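Long-range contacts in phosphonomutase (Burkholderia cenocepacia J2315, PDB 4MG4), which belongs to the phosphoenolpyruvate phosphomutase family of TIM-barrel proteins and folds as a closed barrel of eight parallel strands wrapped by helices: residues W34-R40 / R80-T85; E67-R71 / L93-Y97; S111-I117 / A151-F156; T128-R132 / D162-K166; I206-T210 / L231-V236. All coordinates share one frame; numbering follows the deposited sequence.

In the fold
The five contacts lie around one closed eight-stranded parallel barrel, a TIM barrel. Contact 1 joins helices 36-44 and 71-84, and contact 5 joins helices 203-212 and 228-234; their centres lie about 31 Å apart, on opposite sides of the chain's centre. Contacts 2 and 4 join loops, with centres about 16 Å apart, and touch through S95 and R132. Contact 3 lies where the chain enters strands 118-122 and 156-160, and touches contacts 1 and 2. Along the chain, segments of contacts 1 and 2 interleave, as do those of 3 and 4, while contact 5 follows all of them. Together they join neighbouring strand, loop and helix units around the barrel.

Contact 1 (W34-R40 / R80-T85); sequences WDAGSAR and RIVRAT
Two bends in R40, at chi2 (36°) and chi3 (75°), bring its guanidinium over T85, while the CG1 branch of I81, lying beside its own backbone N, carries CD1 to within 3.7 Å of D35 N. The setting is the outer helical layer of a TIM barrel, where helix segments 36-40 and 80-84 run at 34° to each other with their axes 8.3 Å apart. Alanines allow the close approach: A36 CB rests 3.9 Å from A84 CB, and A39 CB lies 4.1 Å from CG2 of the larger I81. At the start of the first helix, D35 is the N-cap, its OD1 accepting from S38 N at 2.9 Å. The second subunit packs on this same end, with L253 of that subunit against W34 and S38. At the other end, T85 CG2 sits under one face of the R40 guanidinium, 4.0 Å from its plane and near its centre, while R40 NH1 forms a salt bridge with D44. The other two nitrogens reach A84 O differently: R40 NH2 directly in a weak bond of 3.0 Å, R40 NE through a water in the guanidinium plane, 3.1 Å away, that donates to the oxygen.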
# COMPACT_ATOMS: atom_id res chain seq x y z
N TRP A 34 -6.13 3.16 -0.14
CA TRP A 34 -5.33 3.12 1.08
C TRP A 34 -3.97 3.81 0.96
O TRP A 34 -3.23 3.85 1.93
CB TRP A 34 -5.16 1.66 1.54
CG TRP A 34 -4.51 0.84 0.50
CD1 TRP A 34 -3.16 0.60 0.35
CD2 TRP A 34 -5.16 0.12 -0.53
NE1 TRP A 34 -2.94 -0.22 -0.72
CE2 TRP A 34 -4.15 -0.56 -1.27
CE3 TRP A 34 -6.48 -0.06 -0.92
CZ2 TRP A 34 -4.44 -1.32 -2.38
CZ3 TRP A 34 -6.76 -0.81 -2.03
CH2 TRP A 34 -5.75 -1.48 -2.72
N ASP A 35 -3.63 4.36 -0.20
CA ASP A 35 -2.39 5.10 -0.41
C ASP A 35 -2.48 5.81 -1.74
O ASP A 35 -3.47 5.66 -2.49
CB ASP A 35 -1.11 4.23 -0.32
CG ASP A 35 -1.06 3.10 -1.34
OD1 ASP A 35 -1.81 3.05 -2.34
OD2 ASP A 35 -0.18 2.20 -1.15
N ALA A 36 -1.49 6.62 -2.04
CA ALA A 36 -1.59 7.44 -3.23
C ALA A 36 -1.55 6.61 -4.52
O ALA A 36 -2.16 6.97 -5.52
CB ALA A 36 -0.51 8.45 -3.20
N GLY A 37 -0.79 5.50 -4.52
CA GLY A 37 -0.72 4.65 -5.71
C GLY A 37 -2.08 4.05 -6.04
O GLY A 37 -2.50 4.03 -7.22
N SER A 38 -2.76 3.52 -5.01
CA SER A 38 -4.07 2.90 -5.18
C SER A 38 -5.12 3.95 -5.58
O SER A 38 -6.02 3.69 -6.39
CB SER A 38 -4.48 2.07 -3.96
OG SER A 38 -4.44 2.78 -2.71
N ALA A 39 -4.98 5.14 -5.02
CA ALA A 39 -5.86 6.26 -5.40
C ALA A 39 -5.76 6.57 -6.88
O ALA A 39 -6.79 6.73 -7.57
CB ALA A 39 -5.53 7.50 -4.59
N ARG A 40 -4.53 6.72 -7.36
CA ARG A 40 -4.27 6.97 -8.78
C ARG A 40 -4.81 5.88 -9.69
O ARG A 40 -5.47 6.16 -10.72
CB ARG A 40 -2.79 7.19 -9.01
CG ARG A 40 -2.38 7.46 -10.46
CD ARG A 40 -3.38 8.28 -11.26
NE ARG A 40 -3.40 9.70 -10.94
CZ ARG A 40 -4.35 10.56 -11.33
NH1 ARG A 40 -5.40 10.15 -12.05
NH2 ARG A 40 -4.26 11.84 -10.99
N ARG A 80 -1.82 12.39 1.41
CA ARG A 80 -1.16 11.83 0.21
C ARG A 80 -2.17 11.35 -0.81
O ARG A 80 -1.98 11.52 -2.02
CB ARG A 80 -0.20 10.70 0.57
CG ARG A 80 1.00 11.17 1.35
CD ARG A 80 1.99 10.02 1.54
NE ARG A 80 3.01 10.41 2.51
CZ ARG A 80 3.95 11.32 2.24
NH1 ARG A 80 3.99 11.93 1.06
NH2 ARG A 80 4.85 11.64 3.18
N ILE A 81 -3.27 10.76 -0.31
CA ILE A 81 -4.36 10.34 -1.17
C ILE A 81 -5.03 11.53 -1.84
O ILE A 81 -5.24 11.51 -3.07
CB ILE A 81 -5.40 9.50 -0.39
CG1 ILE A 81 -4.81 8.13 -0.05
CG2 ILE A 81 -6.71 9.35 -1.18
CD1 ILE A 81 -5.55 7.30 0.99
N VAL A 82 -5.31 12.57 -1.08
CA VAL A 82 -5.98 13.74 -1.61
C VAL A 82 -5.16 14.39 -2.70
O VAL A 82 -5.70 14.76 -3.72
CB VAL A 82 -6.31 14.75 -0.48
CG1 VAL A 82 -6.68 16.12 -1.06
CG2 VAL A 82 -7.45 14.21 0.37
N ARG A 83 -3.87 14.53 -2.51
CA ARG A 83 -3.08 15.21 -3.51
C ARG A 83 -2.76 14.37 -4.77
O ARG A 83 -2.36 14.92 -5.77
CB ARG A 83 -1.88 15.89 -2.87
CG ARG A 83 -0.71 15.04 -2.57
CD ARG A 83 0.36 16.02 -2.08
NE ARG A 83 1.43 15.37 -1.33
CZ ARG A 83 1.59 15.44 -0.01
NH1 ARG A 83 0.74 16.12 0.76
NH2 ARG A 83 2.62 14.81 0.54
N ALA A 84 -3.03 13.08 -4.73
CA ALA A 84 -2.75 12.18 -5.84
C ALA A 84 -3.70 12.32 -7.00
O ALA A 84 -3.36 11.96 -8.12
CB ALA A 84 -2.78 10.75 -5.35
N THR A 85 -4.92 12.81 -6.74
CA THR A 85 -5.89 12.93 -7.82
C THR A 85 -6.73 14.19 -7.59
O THR A 85 -6.71 14.79 -6.49
CB THR A 85 -6.79 11.69 -8.03
OG1 THR A 85 -8.04 11.83 -7.33
CG2 THR A 85 -6.09 10.32 -7.71
O HOH W 1 -1.02 10.05 -8.99

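Contact 2 (E67-R71 / L93-Y97); sequences EQMPR and LESGY
E67 OE2 is gripped from both faces of its carboxylate: S95 OG donates from one at a short 2.5 Å, and Y97 N donates from the other at 3.2 Å in a nearly straight bond (166°). A weak third bond comes from S95 N. The extended side chain of E67 (chi2 180°) brings the acid to the type II' turn L93-G96, where the serine hydroxyl meets it; Y97 lies just beyond the turn. E94 OE1 takes the backbone N of E67 at 3.3 Å; the two side chains run past each other in opposite directions, their carboxylate planes 89° apart. In the TIM barrel the turn follows strand 89-92, and E67-R71 leads into helix 71-84, so the contact ties one strand's exit to the approach of the preceding helix. The Y97 ring is sandwiched between E67 and R71: E67 CG lies over one face, 4.1 Å from the centroid, and R71 CG over the opposite face, at 4.3 Å, both as CH-pi contacts. At the ring edge, in its plane, M69 O comes to 3.4 Å from Y97 CE2. Beyond the ring, R71 NH1 forms a salt bridge with E106, and R71 NH2 a hydrogen bond with T107.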
# COMPACT_ATOMS: atom_id res chain seq x y z
N GLU A 67 -9.26 2.15 15.48
CA GLU A 67 -8.53 3.36 15.82
C GLU A 67 -7.27 3.02 16.61
O GLU A 67 -6.90 3.70 17.57
CB GLU A 67 -9.44 4.38 16.56
CG GLU A 67 -10.76 4.75 15.86
CD GLU A 67 -11.62 5.76 16.64
OE1 GLU A 67 -11.28 6.17 17.76
OE2 GLU A 67 -12.68 6.16 16.18
N GLN A 68 -6.58 1.95 16.20
CA GLN A 68 -5.29 1.68 16.75
C GLN A 68 -4.24 2.44 15.97
O GLN A 68 -3.27 2.84 16.55
CB GLN A 68 -5.06 0.17 17.00
CG GLN A 68 -4.44 -0.69 15.93
CD GLN A 68 -3.83 -1.94 16.58
OE1 GLN A 68 -4.49 -2.61 17.40
NE2 GLN A 68 -2.57 -2.26 16.23
N MET A 69 -4.47 2.78 14.71
CA MET A 69 -3.54 3.68 13.99
C MET A 69 -3.70 5.08 14.55
O MET A 69 -4.81 5.53 14.71
CB MET A 69 -3.85 3.67 12.47
CG MET A 69 -2.87 4.43 11.61
SD MET A 69 -3.16 4.05 9.85
CE MET A 69 -2.03 5.21 9.12
N PRO A 70 -2.60 5.78 14.89
CA PRO A 70 -2.78 7.14 15.39
C PRO A 70 -3.45 8.05 14.36
O PRO A 70 -3.21 7.91 13.16
CB PRO A 70 -1.34 7.61 15.64
CG PRO A 70 -0.59 6.38 15.88
CD PRO A 70 -1.21 5.33 14.98
N ARG A 71 -4.28 8.95 14.86
CA ARG A 71 -5.00 9.87 13.99
C ARG A 71 -4.06 10.62 13.05
O ARG A 71 -4.36 10.79 11.89
CB ARG A 71 -5.77 10.87 14.81
CG ARG A 71 -6.69 11.72 13.97
CD ARG A 71 -7.54 12.70 14.78
NE ARG A 71 -6.73 13.77 15.33
CZ ARG A 71 -7.14 14.63 16.24
NH1 ARG A 71 -6.29 15.59 16.65
NH2 ARG A 71 -8.36 14.59 16.73
N LEU A 93 -13.51 7.91 9.21
CA LEU A 93 -12.99 8.32 10.54
C LEU A 93 -13.39 7.40 11.69
O LEU A 93 -13.24 7.77 12.86
CB LEU A 93 -13.43 9.74 10.84
CG LEU A 93 -12.90 10.74 9.81
CD1 LEU A 93 -13.46 12.11 10.10
CD2 LEU A 93 -11.37 10.79 9.76
N GLU A 94 -13.94 6.24 11.36
CA GLU A 94 -14.36 5.26 12.37
C GLU A 94 -15.31 5.95 13.35
O GLU A 94 -16.24 6.61 12.89
CB GLU A 94 -13.15 4.60 13.02
CG GLU A 94 -12.40 3.77 11.98
CD GLU A 94 -11.27 2.97 12.60
OE1 GLU A 94 -11.61 1.96 13.24
OE2 GLU A 94 -10.08 3.38 12.47
N SER A 95 -15.09 5.84 14.68
CA SER A 95 -15.98 6.50 15.65
C SER A 95 -15.65 7.97 15.87
O SER A 95 -16.34 8.65 16.63
CB SER A 95 -15.95 5.72 17.01
OG SER A 95 -14.72 5.92 17.62
N GLY A 96 -14.60 8.50 15.20
CA GLY A 96 -14.28 9.89 15.22
C GLY A 96 -13.03 10.27 16.01
O GLY A 96 -12.79 11.44 16.15
N TYR A 97 -12.25 9.30 16.47
CA TYR A 97 -10.97 9.55 17.16
C TYR A 97 -11.14 10.62 18.23
O TYR A 97 -10.46 11.67 18.22
CB TYR A 97 -9.89 10.01 16.18
CG TYR A 97 -9.37 8.99 15.24
CD1 TYR A 97 -10.05 8.73 14.04
CD2 TYR A 97 -8.18 8.29 15.51
CE1 TYR A 97 -9.58 7.83 13.15
CE2 TYR A 97 -7.70 7.35 14.59
CZ TYR A 97 -8.43 7.14 13.42
OH TYR A 97 -8.05 6.26 12.43
O HOH W 2 -9.61 14.95 19.03

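Contact 3 (S111-I117 / A151-F156); sequences SIRAGAI and AGVDYF
S111, near the end of helix 101-113, opens the contact by accepting a 2.7 Å hydrogen bond at OG from Y155 OH. That serine oxygen is also held by I108 O within its own helix. Here, in the TIM barrel, the chain leaves an outer helix and enters strand 118-122, beside the loop that delivers the chain to the neighbouring parallel strand, 156-160. I112 comes next and carries the apolar part. Its CD1 lies over one face of the Y155 ring, 4.2 Å from the centroid and toward the rim, in a CH-pi contact, while CG1 approaches Y155 CE1 to 3.5 Å. Beyond the ring, CD1 also touches V153 CG2 at 3.7 Å, and I112 CG2 reaches A151 CB at 4.2 Å. The ring can meet both S111 and I112 because Y155 CG is anti to its backbone N (chi1 -175°), extending the side chain back toward the helix. G115 then ends the helix in a Schellman motif, turning the chain so that A116 O comes to the ring edge, in its plane, 3.9 Å from Y155 CE1. Nearby, L93 packs on Y155, and D154 forms a salt bridge with R19 of helix 11-20. Last comes I117, whose carbonyl starts the pairing between the two strands: I117 O accepts from F156 N at 3.0 Å, with the donor tilted 23° from the carbonyl plane, and also receives a CA-H...O contact from Y155 CA at 3.2 Å.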
# COMPACT_ATOMS: atom_id res chain seq x y z
N SER A 111 -9.70 16.58 9.25
CA SER A 111 -9.95 15.91 7.98
C SER A 111 -10.14 16.93 6.88
O SER A 111 -9.73 16.72 5.76
CB SER A 111 -11.14 14.94 8.06
OG SER A 111 -12.39 15.65 8.03
N ILE A 112 -10.77 18.06 7.20
CA ILE A 112 -11.04 19.14 6.26
C ILE A 112 -9.72 19.82 5.88
O ILE A 112 -9.45 20.08 4.68
CB ILE A 112 -12.06 20.13 6.86
CG1 ILE A 112 -13.46 19.46 6.89
CG2 ILE A 112 -12.12 21.37 6.03
CD1 ILE A 112 -14.49 20.14 7.73
N ARG A 113 -8.90 20.08 6.90
CA ARG A 113 -7.55 20.64 6.69
C ARG A 113 -6.69 19.73 5.80
O ARG A 113 -5.91 20.25 4.96
CB ARG A 113 -6.87 20.93 8.03
CG ARG A 113 -7.61 22.02 8.75
CD ARG A 113 -7.21 22.08 10.20
NE ARG A 113 -8.03 23.02 10.93
CZ ARG A 113 -8.52 22.86 12.15
NH1 ARG A 113 -8.24 21.82 12.92
NH2 ARG A 113 -9.30 23.84 12.62
N ALA A 114 -6.87 18.42 5.93
CA ALA A 114 -6.20 17.40 5.11
C ALA A 114 -6.76 17.28 3.68
O ALA A 114 -6.12 16.69 2.83
CB ALA A 114 -6.26 16.05 5.83
N GLY A 115 -7.91 17.89 3.42
CA GLY A 115 -8.50 18.04 2.11
C GLY A 115 -9.63 17.08 1.78
O GLY A 115 -10.07 17.02 0.61
N ALA A 116 -10.07 16.32 2.79
CA ALA A 116 -11.30 15.51 2.61
C ALA A 116 -12.52 16.39 2.47
O ALA A 116 -12.59 17.45 3.11
CB ALA A 116 -11.52 14.54 3.74
N ILE A 117 -13.54 15.91 1.72
CA ILE A 117 -14.81 16.64 1.58
C ILE A 117 -16.01 15.87 2.17
O ILE A 117 -17.16 16.25 1.98
CB ILE A 117 -15.04 17.06 0.11
CG1 ILE A 117 -14.89 15.91 -0.88
CG2 ILE A 117 -14.00 18.12 -0.22
CD1 ILE A 117 -15.82 14.74 -0.66
N ALA A 151 -15.83 25.77 9.27
CA ALA A 151 -14.87 25.79 8.19
C ALA A 151 -15.42 26.39 6.86
O ALA A 151 -14.64 26.67 5.95
CB ALA A 151 -14.34 24.38 7.94
N GLY A 152 -16.72 26.55 6.76
CA GLY A 152 -17.35 27.12 5.58
C GLY A 152 -17.26 26.19 4.40
O GLY A 152 -17.21 26.63 3.25
N VAL A 153 -17.20 24.88 4.66
CA VAL A 153 -17.04 23.95 3.57
C VAL A 153 -18.30 23.10 3.33
O VAL A 153 -19.07 22.85 4.27
CB VAL A 153 -15.85 22.99 3.79
CG1 VAL A 153 -14.52 23.73 3.71
CG2 VAL A 153 -15.96 22.23 5.08
N ASP A 154 -18.45 22.65 2.09
CA ASP A 154 -19.53 21.71 1.66
C ASP A 154 -18.97 20.31 1.93
O ASP A 154 -18.07 19.82 1.23
CB ASP A 154 -19.80 21.92 0.19
CG ASP A 154 -21.05 21.25 -0.31
OD1 ASP A 154 -21.56 20.36 0.36
OD2 ASP A 154 -21.51 21.65 -1.42
N TYR A 155 -19.46 19.70 3.01
CA TYR A 155 -18.83 18.50 3.59
C TYR A 155 -19.90 17.49 3.95
O TYR A 155 -20.89 17.84 4.61
CB TYR A 155 -18.07 18.87 4.85
CG TYR A 155 -17.25 17.78 5.52
CD1 TYR A 155 -15.93 17.55 5.19
CD2 TYR A 155 -17.79 16.98 6.50
CE1 TYR A 155 -15.17 16.57 5.86
CE2 TYR A 155 -17.04 16.03 7.19
CZ TYR A 155 -15.72 15.82 6.85
OH TYR A 155 -14.93 14.89 7.51
N PHE A 156 -19.71 16.27 3.49
CA PHE A 156 -20.74 15.23 3.59
C PHE A 156 -20.43 14.29 4.77
O PHE A 156 -19.47 13.47 4.74
CB PHE A 156 -20.82 14.50 2.26
CG PHE A 156 -22.04 13.63 2.09
CD1 PHE A 156 -22.13 12.39 2.74
CD2 PHE A 156 -23.06 14.03 1.28
CE1 PHE A 156 -23.26 11.58 2.60
CE2 PHE A 156 -24.20 13.21 1.14
CZ PHE A 156 -24.30 12.02 1.81

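Contact 4 (T128-R132 / D162-K166); sequences TGELR and DVFFK
L131 supplies the close packing, spreading its branches over three residues of the second segment. With its CG beside the backbone N (chi1 -61°), CD2 settles 3.8 Å from D162 CB and CD1 lies 4.0 Å from V163 CG2, while CG touches K166 CE at 4.0 Å. R183 of helix 174-190 packs on both L131 and V163. Both segments are loops that follow strands of the TIM barrel, 118-122 and 156-160, so the patch joins two adjacent connections at the same end of the barrel. The other side is more polar. K166, bent at chi3 and chi4, presses its CD to 3.1 Å from G129 O and crosses E130 at about a right angle, but its charged end is loose: NZ stays 3.8 Å from E130 OE2, a long salt bridge between exposed side chains. A water donates to G129 O at 3.0 Å and more weakly to D162 OD2. D162 OD1 forms a salt bridge with R160, while D162 N and OD2 bond to D123 and S124 of the first loop. Between 128-132 and 162-166 no direct hydrogen bond forms, so this part of the contact is mostly packing on L131, and the long ion pair, near solvent, probably adds little.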
# COMPACT_ATOMS: atom_id res chain seq x y z
N THR A 128 -15.74 -1.59 23.25
CA THR A 128 -16.54 -2.81 23.41
C THR A 128 -17.16 -3.28 22.09
O THR A 128 -17.66 -4.39 22.02
CB THR A 128 -17.70 -2.63 24.42
OG1 THR A 128 -18.44 -1.43 24.10
CG2 THR A 128 -17.20 -2.56 25.90
N GLY A 129 -17.19 -2.40 21.08
CA GLY A 129 -17.95 -2.66 19.83
C GLY A 129 -19.46 -2.47 19.97
O GLY A 129 -20.22 -2.66 19.02
N GLU A 130 -19.91 -2.06 21.15
CA GLU A 130 -21.30 -1.90 21.41
C GLU A 130 -21.74 -0.56 20.83
O GLU A 130 -20.89 0.29 20.56
CB GLU A 130 -21.58 -1.94 22.92
CG GLU A 130 -21.24 -3.29 23.57
CD GLU A 130 -22.09 -4.40 22.99
OE1 GLU A 130 -21.55 -5.28 22.29
OE2 GLU A 130 -23.31 -4.35 23.20
N LEU A 131 -23.04 -0.41 20.63
CA LEU A 131 -23.58 0.86 20.18
C LEU A 131 -23.57 1.91 21.25
O LEU A 131 -23.95 1.65 22.41
CB LEU A 131 -25.02 0.70 19.72
CG LEU A 131 -25.27 -0.22 18.57
CD1 LEU A 131 -26.75 -0.39 18.35
CD2 LEU A 131 -24.58 0.39 17.36
N ARG A 132 -23.21 3.13 20.88
CA ARG A 132 -23.49 4.30 21.72
C ARG A 132 -25.01 4.59 21.81
O ARG A 132 -25.79 4.31 20.85
CB ARG A 132 -22.79 5.54 21.16
CG ARG A 132 -21.31 5.46 21.03
CD ARG A 132 -20.70 6.71 20.45
NE ARG A 132 -19.33 6.42 20.15
CZ ARG A 132 -18.29 6.72 20.92
NH1 ARG A 132 -18.44 7.38 22.04
NH2 ARG A 132 -17.11 6.33 20.56
N ASP A 162 -24.25 0.84 13.34
CA ASP A 162 -23.92 -0.58 13.41
C ASP A 162 -25.04 -1.49 13.88
O ASP A 162 -24.77 -2.65 14.20
CB ASP A 162 -22.68 -0.73 14.25
CG ASP A 162 -21.42 -0.33 13.51
OD1 ASP A 162 -21.38 -0.26 12.26
OD2 ASP A 162 -20.41 -0.09 14.19
N VAL A 163 -26.29 -1.03 13.87
CA VAL A 163 -27.42 -1.85 14.35
C VAL A 163 -27.42 -3.21 13.69
O VAL A 163 -27.57 -4.24 14.38
CB VAL A 163 -28.78 -1.15 14.12
CG1 VAL A 163 -29.97 -2.08 14.42
CG2 VAL A 163 -28.86 0.06 15.02
N PHE A 164 -27.32 -3.24 12.36
CA PHE A 164 -27.40 -4.52 11.64
C PHE A 164 -26.05 -5.21 11.65
O PHE A 164 -25.98 -6.44 11.69
CB PHE A 164 -27.92 -4.33 10.19
CG PHE A 164 -29.40 -4.21 10.09
CD1 PHE A 164 -30.22 -5.31 10.08
CD2 PHE A 164 -29.98 -3.01 10.00
CE1 PHE A 164 -31.60 -5.16 9.98
CE2 PHE A 164 -31.36 -2.83 9.85
CZ PHE A 164 -32.17 -3.93 9.87
N PHE A 165 -24.98 -4.43 11.63
CA PHE A 165 -23.63 -4.90 11.45
C PHE A 165 -23.24 -5.81 12.63
O PHE A 165 -22.58 -6.85 12.43
CB PHE A 165 -22.66 -3.69 11.40
CG PHE A 165 -21.22 -4.09 11.17
CD1 PHE A 165 -20.87 -4.58 9.93
CD2 PHE A 165 -20.27 -3.98 12.17
CE1 PHE A 165 -19.57 -4.98 9.68
CE2 PHE A 165 -18.96 -4.39 11.93
CZ PHE A 165 -18.63 -4.88 10.68
N LYS A 166 -23.73 -5.47 13.82
CA LYS A 166 -23.38 -6.18 15.06
C LYS A 166 -24.35 -7.36 15.33
O LYS A 166 -24.09 -8.16 16.25
CB LYS A 166 -23.39 -5.20 16.22
CG LYS A 166 -22.66 -5.57 17.48
CD LYS A 166 -22.73 -4.39 18.45
CE LYS A 166 -24.16 -4.10 18.89
NZ LYS A 166 -24.70 -5.20 19.72
O HOH W 3 -20.24 -2.96 16.03

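Contact 5 (I206-T210 / L231-V236); sequences IRALT and LAEYGV
The R207 guanidinium has Y234 CD1 over one face, 3.5 Å from its plane and near its centre, and E233 OE2 at its edge, in plane. The tyrosine ring stands at 65° to the guanidinium, and R207 NH2 comes near the edge of that ring; over one of the ring's own faces, toward the rim, sits L231 N. The arginine grips the glutamate end-on with two nitrogens, one for each oxygen. R207 NH1 donates to E233 OE2 at 3.1 Å in an almost straight bond (170°), and R207 NH2 meets the syn lone pair of E233 OE1 at 2.8 Å. Tied to the acid and resting against the tyrosine, the guanidinium is restrained both along its edge and over a face. Deeper in, the contact becomes apolar. I206 CG2 touches both V236 CG2, at 3.6 Å, and Y234 CB, at 3.8 Å, while I206 CD1 reaches L231 CD2 at 3.8 Å. One turn on, T210 OG1 occupies the position between the backbone N and the carbonyl carbon (chi1 64°) and donates to Y234 O at 2.7 Å, in the carbonyl plane. That carbonyl lies at the end of helix 228-234, which G235 finishes with a Schellman motif; T210 CG2 lies 3.7 Å from G235 C, against the turn itself. V217 touches T210, and V219 touches L231 and V236, both valines from strand 217-220, so two consecutive outer helices of a TIM barrel close together over the strand that links them.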
# COMPACT_ATOMS: atom_id res chain seq x y z
N ILE A 206 -34.10 -3.50 2.94
CA ILE A 206 -33.43 -2.38 2.26
C ILE A 206 -34.52 -1.50 1.64
O ILE A 206 -34.46 -0.27 1.76
CB ILE A 206 -32.41 -2.83 1.22
CG1 ILE A 206 -31.21 -3.51 1.86
CG2 ILE A 206 -31.94 -1.61 0.39
CD1 ILE A 206 -30.40 -4.31 0.89
N ARG A 207 -35.55 -2.10 1.02
CA ARG A 207 -36.63 -1.31 0.44
C ARG A 207 -37.34 -0.47 1.48
O ARG A 207 -37.67 0.71 1.26
CB ARG A 207 -37.65 -2.23 -0.23
CG ARG A 207 -37.16 -2.88 -1.52
CD ARG A 207 -38.34 -3.65 -2.11
NE ARG A 207 -37.95 -4.47 -3.25
CZ ARG A 207 -37.79 -4.08 -4.51
NH1 ARG A 207 -37.85 -2.79 -4.83
NH2 ARG A 207 -37.45 -4.96 -5.42
N ALA A 208 -37.62 -1.09 2.62
CA ALA A 208 -38.28 -0.38 3.72
C ALA A 208 -37.46 0.77 4.25
O ALA A 208 -37.97 1.86 4.55
CB ALA A 208 -38.64 -1.34 4.85
N LEU A 209 -36.16 0.52 4.31
CA LEU A 209 -35.19 1.54 4.74
C LEU A 209 -35.14 2.73 3.81
O LEU A 209 -35.17 3.86 4.27
CB LEU A 209 -33.81 0.90 4.85
CG LEU A 209 -32.71 1.82 5.32
CD1 LEU A 209 -32.95 2.41 6.69
CD2 LEU A 209 -31.38 1.06 5.27
N THR A 210 -34.99 2.48 2.52
CA THR A 210 -34.89 3.58 1.58
C THR A 210 -36.24 4.35 1.48
O THR A 210 -36.21 5.57 1.27
CB THR A 210 -34.46 3.10 0.18
OG1 THR A 210 -35.47 2.24 -0.38
CG2 THR A 210 -33.09 2.39 0.16
N LEU A 231 -29.65 -3.41 -5.94
CA LEU A 231 -29.58 -2.32 -4.93
C LEU A 231 -30.10 -0.96 -5.44
O LEU A 231 -30.90 -0.25 -4.76
CB LEU A 231 -28.15 -2.21 -4.41
CG LEU A 231 -27.67 -3.40 -3.62
CD1 LEU A 231 -26.21 -3.21 -3.25
CD2 LEU A 231 -28.52 -3.64 -2.37
N ALA A 232 -29.71 -0.58 -6.66
CA ALA A 232 -30.20 0.63 -7.29
C ALA A 232 -31.73 0.63 -7.39
O ALA A 232 -32.40 1.60 -7.07
CB ALA A 232 -29.61 0.83 -8.70
N GLU A 233 -32.30 -0.49 -7.85
CA GLU A 233 -33.72 -0.62 -7.94
C GLU A 233 -34.46 -0.55 -6.60
O GLU A 233 -35.60 -0.09 -6.58
CB GLU A 233 -34.10 -1.90 -8.76
CG GLU A 233 -35.59 -2.02 -9.10
CD GLU A 233 -36.48 -2.74 -8.08
OE1 GLU A 233 -36.06 -3.76 -7.49
OE2 GLU A 233 -37.56 -2.26 -7.84
N TYR A 234 -33.81 -0.92 -5.48
CA TYR A 234 -34.37 -0.78 -4.16
C TYR A 234 -34.38 0.66 -3.69
O TYR A 234 -34.99 0.94 -2.68
CB TYR A 234 -33.60 -1.60 -3.08
CG TYR A 234 -33.43 -3.08 -3.35
CD1 TYR A 234 -34.29 -3.78 -4.21
CD2 TYR A 234 -32.35 -3.77 -2.81
CE1 TYR A 234 -34.08 -5.14 -4.47
CE2 TYR A 234 -32.14 -5.12 -3.07
CZ TYR A 234 -33.01 -5.79 -3.90
OH TYR A 234 -32.74 -7.15 -4.15
N GLY A 235 -33.66 1.53 -4.37
CA GLY A 235 -33.64 2.97 -4.05
C GLY A 235 -32.40 3.44 -3.28
O GLY A 235 -32.37 4.54 -2.76
N VAL A 236 -31.35 2.61 -3.25
CA VAL A 236 -30.10 2.96 -2.57
C VAL A 236 -29.41 4.09 -3.33
O VAL A 236 -29.54 4.16 -4.54
CB VAL A 236 -29.24 1.70 -2.50
CG1 VAL A 236 -27.82 1.91 -2.21
CG2 VAL A 236 -29.90 0.70 -1.54